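PDB 3SG0: extracellular ligand-binding receptor from Rhodopseudomonas palustris, which binds benzoylformate and is probably the extracytoplasmic solute receptor of a transport system for related aromatic acids. Local coordinates for residues E148-Y153 and A372-I377; Q245-A250 and A268-S273; E27-I32 and S86-D91. One frame throughout, in Å; residues are numbered along the deposited sequence. Where two conformers were deposited one is given.

Contact 1: E148-Y153 and A372-I377; sequences EAIGKY and AFLIEI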
loop_
_atom_site.group_PDB
_atom_site.type_symbol
_atom_site.label_atom_id
_atom_site.label_comp_id
_atom_site.label_asym_id
_atom_site.label_seq_id
_atom_site.Cartn_x
_atom_site.Cartn_y
_atom_site.Cartn_z
ATOM N N GLU A 148 -13.110 7.322 -2.027
ATOM C CA GLU A 148 -14.163 8.229 -1.587
ATOM C C GLU A 148 -13.622 9.646 -1.438
ATOM O O GLU A 148 -14.268 10.609 -1.863
ATOM C CB GLU A 148 -14.789 7.752 -0.276
ATOM C CG GLU A 148 -15.594 6.467 -0.395
ATOM C CD GLU A 148 -16.898 6.637 -1.160
ATOM O OE1 GLU A 148 -17.245 7.784 -1.513
ATOM O OE2 GLU A 148 -17.579 5.619 -1.407
ATOM N N ALA A 149 -12.437 9.780 -0.856
ATOM C CA ALA A 149 -11.852 11.099 -0.634
ATOM C C ALA A 149 -11.491 11.814 -1.940
ATOM O O ALA A 149 -11.752 13.008 -2.106
ATOM C CB ALA A 149 -10.634 10.993 0.273
ATOM N N ILE A 150 -10.881 11.095 -2.873
ATOM C CA ILE A 150 -10.516 11.711 -4.141
ATOM C C ILE A 150 -11.762 12.024 -4.973
ATOM O O ILE A 150 -11.813 13.054 -5.651
ATOM C CB ILE A 150 -9.463 10.868 -4.927
ATOM C CG1 ILE A 150 -8.813 11.709 -6.031
ATOM C CG2 ILE A 150 -10.068 9.584 -5.485
ATOM C CD1 ILE A 150 -8.024 12.905 -5.516
ATOM N N GLY A 151 -12.773 11.162 -4.902
ATOM C CA GLY A 151 -14.033 11.427 -5.587
ATOM C C GLY A 151 -14.678 12.723 -5.125
ATOM O O GLY A 151 -15.153 13.528 -5.939
ATOM N N LYS A 152 -14.685 12.934 -3.813
ATOM C CA LYS A 152 -15.226 14.162 -3.245
ATOM C C LYS A 152 -14.446 15.377 -3.727
ATOM O O LYS A 152 -15.035 16.409 -4.063
ATOM C CB LYS A 152 -15.211 14.095 -1.720
ATOM C CG LYS A 152 -16.263 13.179 -1.127
ATOM C CD LYS A 152 -16.291 13.315 0.387
ATOM C CE LYS A 152 -17.457 12.560 1.001
ATOM N NZ LYS A 152 -17.227 11.093 1.011
ATOM N N TYR A 153 -13.123 15.272 -3.754
ATOM C CA TYR A 153 -12.308 16.377 -4.231
ATOM C C TYR A 153 -12.604 16.689 -5.692
ATOM O O TYR A 153 -12.798 17.844 -6.062
ATOM C CB TYR A 153 -10.812 16.109 -4.052
ATOM C CG TYR A 153 -9.986 17.254 -4.574
ATOM C CD1 TYR A 153 -9.831 18.412 -3.825
ATOM C CD2 TYR A 153 -9.405 17.206 -5.832
ATOM C CE1 TYR A 153 -9.097 19.475 -4.298
ATOM C CE2 TYR A 153 -8.671 18.274 -6.318
ATOM C CZ TYR A 153 -8.519 19.405 -5.541
ATOM O OH TYR A 153 -7.789 20.473 -6.008
ATOM N N ALA A 372 -7.155 9.947 5.062
ATOM C CA ALA A 372 -7.015 10.342 3.662
ATOM C C ALA A 372 -6.507 11.770 3.577
ATOM O O ALA A 372 -7.190 12.711 3.992
ATOM C CB ALA A 372 -8.339 10.203 2.917
ATOM N N PHE A 373 -5.300 11.935 3.057
ATOM C CA PHE A 373 -4.718 13.257 2.831
ATOM C C PHE A 373 -4.593 13.514 1.337
ATOM O O PHE A 373 -4.093 12.669 0.596
ATOM C CB PHE A 373 -3.343 13.358 3.489
ATOM C CG PHE A 373 -3.387 13.285 4.990
ATOM C CD1 PHE A 373 -3.518 14.433 5.752
ATOM C CD2 PHE A 373 -3.331 12.062 5.639
ATOM C CE1 PHE A 373 -3.578 14.361 7.140
ATOM C CE2 PHE A 373 -3.387 11.991 7.017
ATOM C CZ PHE A 373 -3.509 13.142 7.765
ATOM N N LEU A 374 -5.060 14.664 0.876
ATOM C CA LEU A 374 -4.918 15.016 -0.527
ATOM C C LEU A 374 -3.505 15.499 -0.792
ATOM O O LEU A 374 -3.043 16.459 -0.167
ATOM C CB LEU A 374 -5.955 16.059 -0.943
ATOM C CG LEU A 374 -7.389 15.537 -1.037
ATOM C CD1 LEU A 374 -8.366 16.683 -1.209
ATOM C CD2 LEU A 374 -7.525 14.550 -2.184
ATOM N N ILE A 375 -2.833 14.811 -1.707
ATOM C CA ILE A 375 -1.446 15.069 -2.051
ATOM C C ILE A 375 -1.375 15.602 -3.473
ATOM O O ILE A 375 -2.091 15.125 -4.358
ATOM C CB ILE A 375 -0.609 13.764 -1.977
ATOM C CG1 ILE A 375 -0.822 13.044 -0.638
ATOM C CG2 ILE A 375 0.866 14.052 -2.241
ATOM C CD1 ILE A 375 -0.430 13.851 0.594
ATOM N N GLU A 376 -0.501 16.577 -3.691
ATOM C CA GLU A 376 -0.268 17.137 -5.012
ATOM C C GLU A 376 1.221 17.075 -5.316
ATOM O O GLU A 376 2.046 17.285 -4.421
ATOM C CB GLU A 376 -0.739 18.596 -5.036
ATOM C CG GLU A 376 -0.675 19.287 -6.391
ATOM C CD GLU A 376 -1.066 20.752 -6.300
ATOM O OE1 GLU A 376 -0.818 21.364 -5.241
ATOM O OE2 GLU A 376 -1.625 21.289 -7.280
ATOM N N ILE A 377 1.575 16.789 -6.567
ATOM C CA ILE A 377 2.960 16.930 -7.003
ATOM C C ILE A 377 3.168 18.385 -7.411
ATOM O O ILE A 377 2.590 18.853 -8.393
ATOM C CB ILE A 377 3.306 15.974 -8.163
ATOM C CG1 ILE A 377 3.082 14.524 -7.714
ATOM C CG2 ILE A 377 4.739 16.198 -8.622
ATOM C CD1 ILE A 377 3.299 13.509 -8.813
#

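Contact 2: Q245-A250 and A268-S273; sequences QTHGVA and AGEAFS. With 173 (benzoyl-formic acid), chain B.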
loop_
_atom_site.group_PDB
_atom_site.type_symbol
_atom_site.label_atom_id
_atom_site.label_comp_id
_atom_site.label_asym_id
_atom_site.label_seq_id
_atom_site.Cartn_x
_atom_site.Cartn_y
_atom_site.Cartn_z
ATOM N N GLN A 245 -4.408 10.591 -9.746
ATOM C CA GLN A 245 -3.824 9.269 -9.599
ATOM C C GLN A 245 -4.214 8.733 -8.224
ATOM O O GLN A 245 -5.189 9.201 -7.627
ATOM C CB GLN A 245 -2.305 9.314 -9.811
ATOM C CG GLN A 245 -1.891 9.648 -11.250
ATOM C CD GLN A 245 -1.310 8.459 -12.014
ATOM O OE1 GLN A 245 -1.491 7.300 -11.643
ATOM N NE2 GLN A 245 -0.594 8.752 -13.093
ATOM N N THR A 246 -3.468 7.741 -7.750
ATOM C CA THR A 246 -3.713 7.077 -6.473
ATOM C C THR A 246 -2.417 7.016 -5.681
ATOM O O THR A 246 -1.341 7.324 -6.199
ATOM C CB THR A 246 -4.182 5.626 -6.655
ATOM O OG1 THR A 246 -3.101 4.840 -7.180
ATOM C CG2 THR A 246 -5.398 5.540 -7.565
ATOM N N HIS A 247 -2.509 6.571 -4.429
ATOM C CA HIS A 247 -1.327 6.441 -3.589
ATOM C C HIS A 247 -0.323 5.397 -4.083
ATOM O O HIS A 247 0.763 5.277 -3.520
ATOM C CB HIS A 247 -1.696 6.216 -2.118
ATOM C CG HIS A 247 -2.522 4.990 -1.858
ATOM N ND1 HIS A 247 -2.891 4.629 -0.579
ATOM C CD2 HIS A 247 -3.055 4.054 -2.683
ATOM C CE1 HIS A 247 -3.615 3.526 -0.627
ATOM N NE2 HIS A 247 -3.732 3.155 -1.891
ATOM N N GLY A 248 -0.672 4.650 -5.131
ATOM C CA GLY A 248 0.298 3.801 -5.804
ATOM C C GLY A 248 1.428 4.591 -6.452
ATOM O O GLY A 248 2.457 4.000 -6.798
ATOM N N VAL A 249 1.264 5.902 -6.616
ATOM C CA VAL A 249 2.289 6.698 -7.280
ATOM C C VAL A 249 3.176 7.479 -6.316
ATOM O O VAL A 249 4.036 8.240 -6.754
ATOM C CB VAL A 249 1.689 7.677 -8.331
ATOM C CG1 VAL A 249 0.707 6.947 -9.247
ATOM C CG2 VAL A 249 1.046 8.905 -7.676
ATOM N N ALA A 250 2.985 7.276 -5.012
ATOM C CA ALA A 250 3.558 8.148 -3.985
ATOM C C ALA A 250 5.051 7.914 -3.726
ATOM O O ALA A 250 5.534 8.096 -2.600
ATOM C CB ALA A 250 2.748 8.026 -2.701
ATOM N N ALA A 268 -5.359 10.891 -3.357
ATOM C CA ALA A 268 -5.581 10.714 -1.932
ATOM C C ALA A 268 -4.570 9.698 -1.416
ATOM O O ALA A 268 -4.445 8.597 -1.964
ATOM C CB ALA A 268 -7.002 10.237 -1.676
ATOM N N GLY A 269 -3.839 10.062 -0.371
ATOM C CA GLY A 269 -2.811 9.200 0.167
ATOM C C GLY A 269 -2.590 9.372 1.655
ATOM O O GLY A 269 -3.457 9.838 2.406
ATOM N N GLU A 270 -1.397 8.965 2.069
ATOM C CA GLU A 270 -1.058 8.776 3.472
ATOM C C GLU A 270 -0.363 9.973 4.099
ATOM O O GLU A 270 0.282 10.767 3.414
ATOM C CB GLU A 270 -0.143 7.555 3.630
ATOM C CG GLU A 270 -0.818 6.215 3.410
ATOM C CD GLU A 270 -1.124 5.919 1.952
ATOM O OE1 GLU A 270 -0.203 5.944 1.105
ATOM O OE2 GLU A 270 -2.307 5.631 1.678
ATOM N N ALA A 271 -0.441 10.043 5.424
ATOM C CA ALA A 271 0.225 11.092 6.190
ATOM C C ALA A 271 1.684 11.229 5.803
ATOM O O ALA A 271 2.191 12.341 5.680
ATOM C CB ALA A 271 0.102 10.815 7.674
ATOM N N PHE A 272 2.365 10.103 5.603
ATOM C CA PHE A 272 3.781 10.107 5.232
ATOM C C PHE A 272 4.050 11.074 4.084
ATOM O O PHE A 272 5.053 11.796 4.086
ATOM C CB PHE A 272 4.180 8.680 4.842
ATOM C CG PHE A 272 5.611 8.506 4.374
ATOM C CD1 PHE A 272 6.567 7.953 5.221
ATOM C CD2 PHE A 272 5.978 8.811 3.074
ATOM C CE1 PHE A 272 7.868 7.735 4.783
ATOM C CE2 PHE A 272 7.284 8.599 2.637
ATOM C CZ PHE A 272 8.226 8.062 3.499
ATOM N N SER A 273 3.172 11.073 3.086
ATOM C CA SER A 273 3.399 11.879 1.887
ATOM C C SER A 273 3.222 13.371 2.117
ATOM O O SER A 273 3.784 14.186 1.384
ATOM C CB SER A 273 2.461 11.432 0.770
ATOM O OG SER A 273 2.674 10.068 0.442
HETATM O O1B 173 B . -2.139 -3.047 -3.899
HETATM C C1 173 B . -1.557 -2.915 -4.943
HETATM O O1A 173 B . -1.689 -3.800 -6.006
HETATM C C2 173 B . -0.821 -1.638 -5.247
HETATM O O2 173 B . -0.473 -1.390 -6.363
HETATM C C1G 173 B . -0.499 -0.743 -4.092
HETATM C C2D 173 B . 0.067 -1.355 -2.814
HETATM C C2E 173 B . 0.375 -0.469 -1.626
HETATM C C3 173 B . 0.097 1.030 -1.723
HETATM C C1E 173 B . -0.479 1.619 -3.025
HETATM C C1D 173 B . -0.777 0.743 -4.223
HETATM O O HOH W 1 -6.568 8.961 -5.185
HETATM O O HOH W 2 -5.361 6.776 -3.742
HETATM O O HOH W 3 5.217 9.752 -0.327
#

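Contact 3: E27-I32 and S86-D91; sequences EIKIGI and SEEKVD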
loop_
_atom_site.group_PDB
_atom_site.type_symbol
_atom_site.label_atom_id
_atom_site.label_comp_id
_atom_site.label_asym_id
_atom_site.label_seq_id
_atom_site.Cartn_x
_atom_site.Cartn_y
_atom_site.Cartn_z
ATOM N N GLU A 27 14.396 -18.701 17.903
ATOM C CA GLU A 27 14.234 -17.267 18.086
ATOM C C GLU A 27 12.953 -16.877 17.364
ATOM O O GLU A 27 12.300 -17.736 16.781
ATOM C CB GLU A 27 15.428 -16.515 17.496
ATOM C CG GLU A 27 15.460 -16.445 15.966
ATOM C CD GLU A 27 16.176 -17.614 15.306
ATOM O OE1 GLU A 27 16.717 -17.424 14.194
ATOM O OE2 GLU A 27 16.196 -18.721 15.885
ATOM N N ILE A 28 12.594 -15.597 17.393
ATOM C CA ILE A 28 11.441 -15.129 16.631
ATOM C C ILE A 28 11.830 -15.063 15.158
ATOM O O ILE A 28 12.911 -14.578 14.816
ATOM C CB ILE A 28 10.972 -13.760 17.131
ATOM C CG1 ILE A 28 10.491 -13.875 18.581
ATOM C CG2 ILE A 28 9.868 -13.225 16.242
ATOM C CD1 ILE A 28 10.210 -12.546 19.250
ATOM N N LYS A 29 10.957 -15.558 14.287
ATOM C CA LYS A 29 11.248 -15.596 12.854
ATOM C C LYS A 29 10.146 -14.917 12.075
ATOM O O LYS A 29 8.963 -15.190 12.288
ATOM C CB LYS A 29 11.400 -17.036 12.382
ATOM C CG LYS A 29 12.565 -17.776 13.007
ATOM C CD LYS A 29 12.627 -19.193 12.478
ATOM C CE LYS A 29 13.869 -19.913 12.961
ATOM N NZ LYS A 29 14.038 -21.217 12.257
ATOM N N ILE A 30 10.535 -14.009 11.188
ATOM C CA ILE A 30 9.589 -13.232 10.402
ATOM C C ILE A 30 9.885 -13.502 8.935
ATOM O O ILE A 30 11.024 -13.308 8.486
ATOM C CB ILE A 30 9.764 -11.724 10.661
ATOM C CG1 ILE A 30 9.674 -11.390 12.154
ATOM C CG2 ILE A 30 8.775 -10.919 9.834
ATOM C CD1 ILE A 30 8.325 -11.594 12.768
ATOM N N GLY A 31 8.892 -13.968 8.187
ATOM C CA GLY A 31 9.055 -14.197 6.760
ATOM C C GLY A 31 8.464 -13.057 5.968
ATOM O O GLY A 31 7.398 -12.553 6.324
ATOM N N ILE A 32 9.132 -12.654 4.893
ATOM C CA ILE A 32 8.662 -11.552 4.066
ATOM C C ILE A 32 8.756 -11.950 2.599
ATOM O O ILE A 32 9.790 -12.454 2.157
ATOM C CB ILE A 32 9.512 -10.278 4.285
ATOM C CG1 ILE A 32 9.703 -9.987 5.777
ATOM C CG2 ILE A 32 8.870 -9.090 3.590
ATOM C CD1 ILE A 32 10.754 -8.912 6.058
ATOM N N SER A 86 6.197 -23.544 6.000
ATOM C CA SER A 86 6.380 -24.976 6.220
ATOM C C SER A 86 7.819 -25.349 6.553
ATOM O O SER A 86 8.055 -26.301 7.302
ATOM C CB SER A 86 5.885 -25.781 5.011
ATOM O OG SER A 86 6.828 -25.762 3.957
ATOM N N GLU A 87 8.779 -24.615 6.004
ATOM C CA GLU A 87 10.189 -24.918 6.222
ATOM C C GLU A 87 10.816 -24.119 7.366
ATOM O O GLU A 87 11.437 -24.690 8.262
ATOM C CB GLU A 87 10.999 -24.744 4.931
ATOM C CG GLU A 87 10.595 -25.701 3.813
ATOM C CD GLU A 87 11.412 -25.513 2.546
ATOM O OE1 GLU A 87 12.496 -24.895 2.616
ATOM O OE2 GLU A 87 10.967 -25.983 1.476
ATOM N N GLU A 88 10.643 -22.803 7.347
ATOM C CA GLU A 88 11.219 -21.954 8.384
ATOM C C GLU A 88 10.296 -21.816 9.594
ATOM O O GLU A 88 10.727 -21.398 10.665
ATOM C CB GLU A 88 11.569 -20.571 7.823
ATOM C CG GLU A 88 12.582 -20.594 6.685
ATOM C CD GLU A 88 13.953 -21.091 7.119
ATOM O OE1 GLU A 88 14.186 -21.242 8.338
ATOM O OE2 GLU A 88 14.801 -21.329 6.234
ATOM N N LYS A 89 9.027 -22.176 9.423
ATOM C CA LYS A 89 8.039 -22.082 10.500
ATOM C C LYS A 89 7.994 -20.682 11.111
ATOM O O LYS A 89 8.002 -20.502 12.330
ATOM C CB LYS A 89 8.287 -23.163 11.553
ATOM C CG LYS A 89 8.125 -24.558 10.960
ATOM C CD LYS A 89 8.358 -25.675 11.958
ATOM C CE LYS A 89 8.176 -27.026 11.276
ATOM N NZ LYS A 89 8.497 -28.172 12.171
ATOM N N VAL A 90 7.937 -19.682 10.243
ATOM C CA VAL A 90 7.953 -18.308 10.708
ATOM C C VAL A 90 6.760 -17.999 11.605
ATOM O O VAL A 90 5.665 -18.552 11.445
ATOM C CB VAL A 90 8.018 -17.301 9.544
ATOM C CG1 VAL A 90 9.296 -17.498 8.750
ATOM C CG2 VAL A 90 6.799 -17.415 8.635
ATOM N N ASP A 91 6.984 -17.108 12.559
ATOM C CA ASP A 91 5.929 -16.701 13.472
ATOM C C ASP A 91 4.943 -15.731 12.850
ATOM O O ASP A 91 3.773 -15.694 13.247
ATOM C CB ASP A 91 6.549 -16.090 14.721
ATOM C CG ASP A 91 7.411 -17.076 15.458
ATOM O OD1 ASP A 91 6.860 -18.090 15.928
ATOM O OD2 ASP A 91 8.644 -16.866 15.548
HETATM O O HOH W 4 10.283 -19.051 15.654
HETATM O O HOH W 5 12.111 -22.849 13.254
#

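Contact 1: E148-Y153 and A372-I377
Ala149 O takes the helical hydrogen bond from Tyr153 N at 3.1 Å, and this turn of helix brings Ala149 and Tyr153 round to the same flank, where they meet Ala372 and Leu374. Across the interface itself the contact is apolar. Leu374 is the knuckle of it: its CG lies anti to its own carbonyl carbon (chi1 -72°), and the two methyls beyond divide between two partners of the helix. Leu374 CD1 goes to the tyrosine, 3.5 Å from Tyr153 CD1 and 3.8 Å from Tyr153 CB, at the root of the ring, well short of the phenol oxygen. Leu374 CD2 instead meets the tip of the isoleucine, 3.7 Å from Ile150 CD1. The tyrosine can offer its ring root in this way because its CG stands anti to the backbone N (chi1 179°). The wider setting is a helix laid on an antiparallel sheet of three strands, part of the periplasmic binding protein fold. Strand 373-378 is the middle strand, bonded through its backbone to 266-269 on one flank and 381-384 on the other; the axes of 148-153 and 373-377 approach to 9.3 Å and cross at 65°. Ile150 and Tyr153 also rest on Ile266 of the neighbouring strand, and Tyr153 reaches Lys385 near the chain end. One turn back along the helix the two alanine methyls meet directly, Ala149 CB and Ala372 CB 3.6 Å apart, just where the chain enters the strand.

Contact 2: Q245-A250 and A268-S273
A direct hydrogen bond joins His247 and Glu270, short and nearly straight. His247 ND1 donates to Glu270 OE2 at 2.5 Å with an angle of 169° at the hydrogen; the oxygen lies in the ring plane and receives the proton on its syn lone pair, although ring and carboxylate planes are turned 45° apart. The carboxylate arrives there because the glutamate chain bends at chi2 (74°). On the far side of the ring His247 NE2 is bonded to Asp143 OD1, so the imidazole is held by carboxylates at both nitrogens, an arrangement likely to favour its protonated form. Three waters add bridges. One accepts from His247 N at 2.9 Å and donates to Ala268 O, a second joins Gln245 O to Ala268 N, and the third donates to Ala250 O at 2.8 Å and is also bonded to Ser273 OG. Within segment 245-250, Thr246 OG1 accepts from Gly248 N, an ST turn just before Gly248 meets the ligand. The remaining contacts are van der Waals: Ala250 CB sits 3.7 Å from Ser273 OG, and one corner of the benzoylformate ring, C1E, comes over a face of the imidazole, 3.6 Å from His247 CD2. Gly248 CA approaches the same ligand ring, 3.6 Å from C1D, where a side chain would be crowded. With Thr99, Ala121 and Arg198 hydrogen-bonding the ligand, His247 and Gly248 help to line a pocket in the interlobe cleft characteristic of periplasmic binding proteins.

Contact 3: E27-I32 and S86-D91
Lys29 and Val90 bring the two backbones closest, where the end-to-end directions of 27-31 and 88-91 lie 97° apart. Lys89, the first residue after the preceding helix to leave helical torsions, has positive phi and swings the chain round; Asp91 N then donates to Lys29 O at 2.8 Å. The same lysine is bonded on its amide side too: Lys29 N donates to Asp91 OD2 at 2.9 Å, nearly straight at 166°, meeting that oxygen on its anti side. Asp91 can reach back because its CG lies anti to its carbonyl carbon (chi1 -62°). A water that donates to Asp91 OD2 at 2.7 Å and to Glu27 O gives OD2 a second bond, while OD1 accepts from Gly332 N. An alanine here would probably leave Lys29 N and Gly332 N without their acceptor and the water without one of its anchors. The lysine's extended chain passes over the turn, Lys29 CD 3.4 Å from Glu88 O, and a water links Lys29 NZ to that same carbonyl oxygen; a salt bridge to the Glu88 carboxylate is long and doubtful. Val90 packs further along the strand, its CG1 3.6 Å from Gly31 N, and a CB on Gly31 would come tightly against that methyl. Gly31 goes on to backbone bonding with Val92, so the turn leads helix 74-86 into strand 92-94 beside strand 28-34, which has 61-69 on its other flank; Ile28 meanwhile packs on Ile322 of helix 306-328 and Phe336 of helix 334-344.

Contact 3 closes first along the chain, and contact 2 falls within the stretch of sequence that contact 1 spans. Contacts 1 and 2 are neighbours, their centres 9 Å apart, and share one antiparallel sheet: strands 373-378 and 266-269 lie side by side, with a probable hydrogen bond from Gly269 N to Phe373 O. Helix 143-156 also touches both, through Ile150 on Ala268. Contact 3 belongs to the six-stranded mixed sheet, its centre 38 Å from that of contact 1 and 31 Å from that of contact 2. The set samples both lobes, with contacts 1 and 3 on opposite sides of the chain's centre and contact 2 at the ligand.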